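Local coordinates for cryptic loci regulator 2 (Schizosaccharomyces pombe 972h-, PDB 5IKJ), which promotes transcriptional silencing upstream of histone deacetylases and is needed for nucleosome positioning and the gene-silencing function of the SHREC complex at heterochromatic loci, at residues D21-W27 and Y172-S176; N52-Q57 and Y142-L147. All coordinates share one frame; numbering follows the deposited sequence.

Contact 1: D21-W27 and Y172-S176; sequences DGRSDTW and YGHPS
Beside the zinc site, the loop that leaves strand 168-172 packs against the loop after strand 14-17, and one backbone hydrogen bond ties Arg23 to Gly173. Arg23 N donates to Gly173 O at 2.9 Å, while Gly22 CA points a C-H at the same oxygen. At Gly173, with phi at 136°, a side chain would collide with the carbonyl oxygen of Tyr172, so the backbone here calls for glycine.

Thr26 lies over this glycine. Its OG1 donates to Arg23 O at 2.8 Å, nearly along the C=O axis, a bond that shares its acceptor with Thr26 N; its other branch, CG2, rests 3.4 Å from His174 O. An alanine here would lose both OG1 and CG2, which would probably leave Arg23 O with one donor fewer and open a gap over Gly173 and His174 O.

At the other end Asp21 meets Pro175 about at right angles, OD2 lying 3.3 Å from Pro175 CD. That carboxylate takes bonds from Tyr151 through OD1 and from NE2 of the zinc ligand His189 through OD2. Such a carboxylate behind a metal-bound imidazole is the second-shell pairing typical of zinc sites with histidine ligands.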
loop_
_atom_site.group_PDB
_atom_site.type_symbol
_atom_site.label_atom_id
_atom_site.label_comp_id
_atom_site.label_asym_id
_atom_site.label_seq_id
_atom_site.Cartn_x
_atom_site.Cartn_y
_atom_site.Cartn_z
ATOM N N ASP A 21 -3.845 21.458 19.807
ATOM C CA ASP A 21 -5.187 21.863 20.197
ATOM C C ASP A 21 -5.379 21.860 21.708
ATOM O O ASP A 21 -6.502 22.065 22.180
ATOM C CB ASP A 21 -6.222 20.939 19.546
ATOM C CG ASP A 21 -6.178 19.529 20.105
ATOM O OD1 ASP A 21 -5.107 19.114 20.599
ATOM O OD2 ASP A 21 -7.213 18.834 20.053
ATOM N N GLY A 22 -4.312 21.638 22.473
ATOM C CA GLY A 22 -4.451 21.522 23.912
ATOM C C GLY A 22 -4.998 22.789 24.538
ATOM O O GLY A 22 -4.744 23.903 24.074
ATOM N N ARG A 23 -5.763 22.609 25.614
ATOM C CA ARG A 23 -6.341 23.715 26.366
ATOM C C ARG A 23 -5.935 23.570 27.824
ATOM O O ARG A 23 -6.286 22.580 28.475
ATOM C CB ARG A 23 -7.866 23.745 26.229
ATOM C CG ARG A 23 -8.343 23.926 24.798
ATOM C CD ARG A 23 -9.780 24.424 24.724
ATOM N NE ARG A 23 -9.843 25.858 24.440
ATOM C CZ ARG A 23 -10.298 26.794 25.271
ATOM N NH1 ARG A 23 -10.763 26.480 26.474
ATOM N NH2 ARG A 23 -10.296 28.064 24.889
ATOM N N SER A 24 -5.194 24.557 28.331
ATOM C CA SER A 24 -4.705 24.494 29.705
ATOM C C SER A 24 -5.845 24.381 30.708
ATOM O O SER A 24 -5.680 23.760 31.764
ATOM C CB SER A 24 -3.856 25.727 30.011
ATOM O OG SER A 24 -4.633 26.911 29.933
ATOM N N ASP A 25 -7.004 24.968 30.406
ATOM C CA ASP A 25 -8.099 25.017 31.367
ATOM C C ASP A 25 -8.924 23.734 31.408
ATOM O O ASP A 25 -10.011 23.740 31.999
ATOM C CB ASP A 25 -9.009 26.216 31.076
ATOM C CG ASP A 25 -9.670 26.142 29.711
ATOM O OD1 ASP A 25 -9.624 25.072 29.070
ATOM O OD2 ASP A 25 -10.249 27.164 29.283
ATOM N N THR A 26 -8.453 22.648 30.797
ATOM C CA THR A 26 -9.014 21.329 31.056
ATOM C C THR A 26 -8.286 20.603 32.178
ATOM O O THR A 26 -8.774 19.568 32.646
ATOM C CB THR A 26 -8.969 20.452 29.797
ATOM O OG1 THR A 26 -7.608 20.252 29.395
ATOM C CG2 THR A 26 -9.753 21.087 28.656
ATOM N N TRP A 27 -7.157 21.145 32.569
ATOM C CA TRP A 27 -6.376 20.552 33.613
ATOM C C TRP A 27 -7.187 20.516 34.877
ATOM O O TRP A 27 -8.025 21.370 35.116
ATOM C CB TRP A 27 -5.088 21.317 33.839
ATOM C CG TRP A 27 -4.204 21.328 32.682
ATOM C CD1 TRP A 27 -4.476 20.858 31.467
ATOM C CD2 TRP A 27 -2.890 21.850 32.628
ATOM N NE1 TRP A 27 -3.419 21.043 30.639
ATOM C CE2 TRP A 27 -2.425 21.656 31.335
ATOM C CE3 TRP A 27 -2.055 22.461 33.555
ATOM C CZ2 TRP A 27 -1.172 22.047 30.936
ATOM C CZ3 TRP A 27 -0.816 22.845 33.159
ATOM C CH2 TRP A 27 -0.380 22.636 31.864
ATOM N N TYR A 172 -4.344 15.133 30.357
ATOM C CA TYR A 172 -5.382 16.122 30.110
ATOM C C TYR A 172 -4.908 17.138 29.073
ATOM O O TYR A 172 -3.716 17.253 28.778
ATOM C CB TYR A 172 -5.769 16.844 31.402
ATOM C CG TYR A 172 -6.656 16.043 32.332
ATOM C CD1 TYR A 172 -6.115 15.127 33.226
ATOM C CD2 TYR A 172 -8.035 16.218 32.330
ATOM C CE1 TYR A 172 -6.924 14.400 34.084
ATOM C CE2 TYR A 172 -8.851 15.495 33.183
ATOM C CZ TYR A 172 -8.290 14.589 34.057
ATOM O OH TYR A 172 -9.096 13.868 34.909
ATOM N N GLY A 173 -5.867 17.881 28.523
ATOM C CA GLY A 173 -5.571 18.887 27.520
ATOM C C GLY A 173 -6.534 18.862 26.352
ATOM O O GLY A 173 -6.723 19.874 25.672
ATOM N N HIS A 174 -7.155 17.712 26.113
ATOM C CA HIS A 174 -8.045 17.576 24.972
ATOM C C HIS A 174 -9.229 18.532 25.119
ATOM O O HIS A 174 -9.765 18.689 26.223
ATOM C CB HIS A 174 -8.540 16.134 24.854
ATOM C CG HIS A 174 -9.239 15.836 23.565
ATOM N ND1 HIS A 174 -10.596 16.004 23.397
ATOM C CD2 HIS A 174 -8.768 15.379 22.381
ATOM C CE1 HIS A 174 -10.932 15.663 22.165
ATOM N NE2 HIS A 174 -9.840 15.281 21.529
ATOM N N PRO A 175 -9.664 19.186 24.036
ATOM C CA PRO A 175 -10.740 20.185 24.165
ATOM C C PRO A 175 -12.003 19.666 24.834
ATOM O O PRO A 175 -12.739 20.457 25.439
ATOM C CB PRO A 175 -11.007 20.594 22.710
ATOM C CG PRO A 175 -9.730 20.333 22.003
ATOM C CD PRO A 175 -9.129 19.129 22.663
ATOM N N SER A 176 -12.288 18.367 24.743
ATOM C CA SER A 176 -13.493 17.824 25.360
ATOM C C SER A 176 -13.460 17.905 26.880
ATOM O O SER A 176 -14.499 17.698 27.518
ATOM C CB SER A 176 -13.694 16.369 24.932
ATOM O OG SER A 176 -12.702 15.526 25.496
#

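Contact 2: N52-Q57 and Y142-L147; sequences NLLYRQ and YYLASL
Arg56 of helix 50-67 threads along the 142-147 segment, and nearly every atom of its side chain meets something there. CB lies 3.7 Å from Leu144 CB. CG rests against Leu147, 4.0 Å from its CD2, and CD continues past Leu147 CG toward the backbone. With CG anti to the carbonyl carbon (chi1 -63°) and the chain then bent sharply at chi3 (-3°), the guanidinium is turned onto Leu144 O. NE donates to that oxygen at 2.7 Å, and NH2 adds a weak bond to the same acceptor; the oxygen lies near the guanidinium plane, so the group is gripped by its edge. NH2 also borders the edge of the Tyr143 ring at CE2.

The last nitrogen, NH1, turns back to its own helix and gives Asn52 OD1 a nearly straight bond of 3.2 Å, approaching from above the amide plane. Asn52 is itself held by ND2, which bonds to Leu45 O. Two partners on different segments thus fix the rotation of a buried guanidinium.

The backbones join as well: Leu144 N donates to Arg56 O at 2.9 Å with an angle of 176°. Strand 143-144 pairs in parallel with strand 14-17, so this contact is a helix packed beside a two-stranded parallel sheet, with a buried arginine bonded to a strand carbonyl.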
loop_
_atom_site.group_PDB
_atom_site.type_symbol
_atom_site.label_atom_id
_atom_site.label_comp_id
_atom_site.label_asym_id
_atom_site.label_seq_id
_atom_site.Cartn_x
_atom_site.Cartn_y
_atom_site.Cartn_z
ATOM N N ASN A 52 7.400 10.612 33.060
ATOM C CA ASN A 52 7.074 11.510 31.958
ATOM C C ASN A 52 7.995 11.263 30.770
ATOM O O ASN A 52 7.543 11.225 29.619
ATOM C CB ASN A 52 7.171 12.961 32.424
ATOM C CG ASN A 52 6.694 13.946 31.376
ATOM O OD1 ASN A 52 7.105 13.886 30.219
ATOM N ND2 ASN A 52 5.814 14.854 31.778
ATOM N N LEU A 53 9.293 11.090 31.031
ATOM C CA LEU A 53 10.228 10.759 29.961
ATOM C C LEU A 53 9.824 9.464 29.269
ATOM O O LEU A 53 9.742 9.403 28.037
ATOM C CB LEU A 53 11.647 10.657 30.523
ATOM C CG LEU A 53 12.704 10.008 29.620
ATOM C CD1 LEU A 53 12.830 10.744 28.293
ATOM C CD2 LEU A 53 14.048 9.952 30.329
ATOM N N LEU A 54 9.568 8.410 30.049
ATOM C CA LEU A 54 9.161 7.137 29.462
ATOM C C LEU A 54 7.900 7.303 28.623
ATOM O O LEU A 54 7.785 6.723 27.536
ATOM C CB LEU A 54 8.939 6.099 30.563
ATOM C CG LEU A 54 8.441 4.726 30.101
ATOM C CD1 LEU A 54 9.460 4.061 29.190
ATOM C CD2 LEU A 54 8.125 3.844 31.297
ATOM N N TYR A 55 6.938 8.084 29.118
ATOM C CA TYR A 55 5.737 8.378 28.344
ATOM C C TYR A 55 6.101 8.999 27.001
ATOM O O TYR A 55 5.637 8.548 25.945
ATOM C CB TYR A 55 4.831 9.314 29.147
ATOM C CG TYR A 55 3.420 9.448 28.619
ATOM C CD1 TYR A 55 3.131 10.283 27.547
ATOM C CD2 TYR A 55 2.371 8.753 29.208
ATOM C CE1 TYR A 55 1.840 10.412 27.070
ATOM C CE2 TYR A 55 1.077 8.876 28.737
ATOM C CZ TYR A 55 0.817 9.707 27.668
ATOM O OH TYR A 55 -0.470 9.832 27.199
ATOM N N ARG A 56 6.945 10.034 27.022
ATOM C CA ARG A 56 7.346 10.706 25.792
ATOM C C ARG A 56 8.275 9.853 24.938
ATOM O O ARG A 56 8.362 10.081 23.727
ATOM C CB ARG A 56 8.010 12.041 26.130
ATOM C CG ARG A 56 7.074 13.027 26.825
ATOM C CD ARG A 56 7.742 14.369 27.113
ATOM N NE ARG A 56 9.148 14.392 26.717
ATOM C CZ ARG A 56 10.185 14.335 27.550
ATOM N NH1 ARG A 56 10.009 14.263 28.862
ATOM N NH2 ARG A 56 11.417 14.359 27.061
ATOM N N GLN A 57 8.967 8.877 25.532
ATOM C CA GLN A 57 9.772 7.958 24.733
ATOM C C GLN A 57 8.888 6.989 23.960
ATOM O O GLN A 57 9.172 6.668 22.800
ATOM C CB GLN A 57 10.745 7.189 25.628
ATOM C CG GLN A 57 11.910 8.010 26.149
ATOM C CD GLN A 57 12.833 7.197 27.034
ATOM O OE1 GLN A 57 12.387 6.529 27.968
ATOM N NE2 GLN A 57 14.126 7.238 26.739
ATOM N N TYR A 142 13.720 7.351 18.774
ATOM C CA TYR A 142 12.994 8.611 18.740
ATOM C C TYR A 142 12.230 8.818 20.045
ATOM O O TYR A 142 11.881 7.870 20.752
ATOM C CB TYR A 142 12.025 8.648 17.558
ATOM C CG TYR A 142 12.690 8.751 16.202
ATOM C CD1 TYR A 142 13.604 7.797 15.779
ATOM C CD2 TYR A 142 12.387 9.795 15.334
ATOM C CE1 TYR A 142 14.204 7.880 14.538
ATOM C CE2 TYR A 142 12.984 9.887 14.090
ATOM C CZ TYR A 142 13.892 8.926 13.699
ATOM O OH TYR A 142 14.492 9.011 12.464
ATOM N N TYR A 143 11.971 10.084 20.360
ATOM C CA TYR A 143 11.270 10.427 21.586
ATOM C C TYR A 143 10.727 11.842 21.459
ATOM O O TYR A 143 11.292 12.675 20.744
ATOM C CB TYR A 143 12.188 10.316 22.808
ATOM C CG TYR A 143 13.159 11.464 22.949
ATOM C CD1 TYR A 143 14.373 11.460 22.276
ATOM C CD2 TYR A 143 12.861 12.552 23.760
ATOM C CE1 TYR A 143 15.264 12.510 22.405
ATOM C CE2 TYR A 143 13.743 13.604 23.894
ATOM C CZ TYR A 143 14.944 13.579 23.217
ATOM O OH TYR A 143 15.824 14.629 23.351
ATOM N N LEU A 144 9.626 12.101 22.158
ATOM C CA LEU A 144 9.031 13.434 22.178
ATOM C C LEU A 144 9.909 14.367 22.999
ATOM O O LEU A 144 10.061 14.185 24.212
ATOM C CB LEU A 144 7.618 13.375 22.753
ATOM C CG LEU A 144 6.469 13.485 21.749
ATOM C CD1 LEU A 144 6.603 12.447 20.642
ATOM C CD2 LEU A 144 5.133 13.336 22.463
ATOM N N ALA A 145 10.499 15.367 22.338
ATOM C CA ALA A 145 11.209 16.416 23.062
ATOM C C ALA A 145 10.332 17.023 24.141
ATOM O O ALA A 145 10.826 17.411 25.205
ATOM C CB ALA A 145 11.664 17.514 22.099
ATOM N N SER A 146 9.030 17.108 23.887
ATOM C CA SER A 146 8.106 17.778 24.787
ATOM C C SER A 146 6.692 17.342 24.442
ATOM O O SER A 146 6.385 17.051 23.284
ATOM C CB SER A 146 8.236 19.301 24.677
ATOM O OG SER A 146 7.186 19.955 25.366
ATOM N N LEU A 147 5.837 17.297 25.459
ATOM C CA LEU A 147 4.431 17.035 25.216
ATOM C C LEU A 147 3.819 18.199 24.439
ATOM O O LEU A 147 4.288 19.337 24.543
ATOM C CB LEU A 147 3.682 16.838 26.529
ATOM C CG LEU A 147 3.905 15.510 27.253
ATOM C CD1 LEU A 147 3.346 15.591 28.664
ATOM C CD2 LEU A 147 3.268 14.357 26.491
#

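How the contacts relate
Both contacts belong to the N-terminal part of the chain, and their centres are 19 Å apart, with about 7 Å between nearest atoms and no touch. In sequence, both segments of contact 2 fall between those of contact 1. Strand 152-156 connects them: Trp27 of contact 1 touches its Gln152 and Tyr154, whereas Asn52, Tyr55 and Leu147 of contact 2 lie on its Leu153. Helix 183-195, which supplies the zinc ligand His189, is a second link, meeting contact 2 through Tyr55 and Leu144. Contact 1 is the nearer to the metal, with the His174 side chain about 4 Å from the zinc ion. In contact 2 the side chain of Tyr55 is about 12 Å from the bound zinc ion.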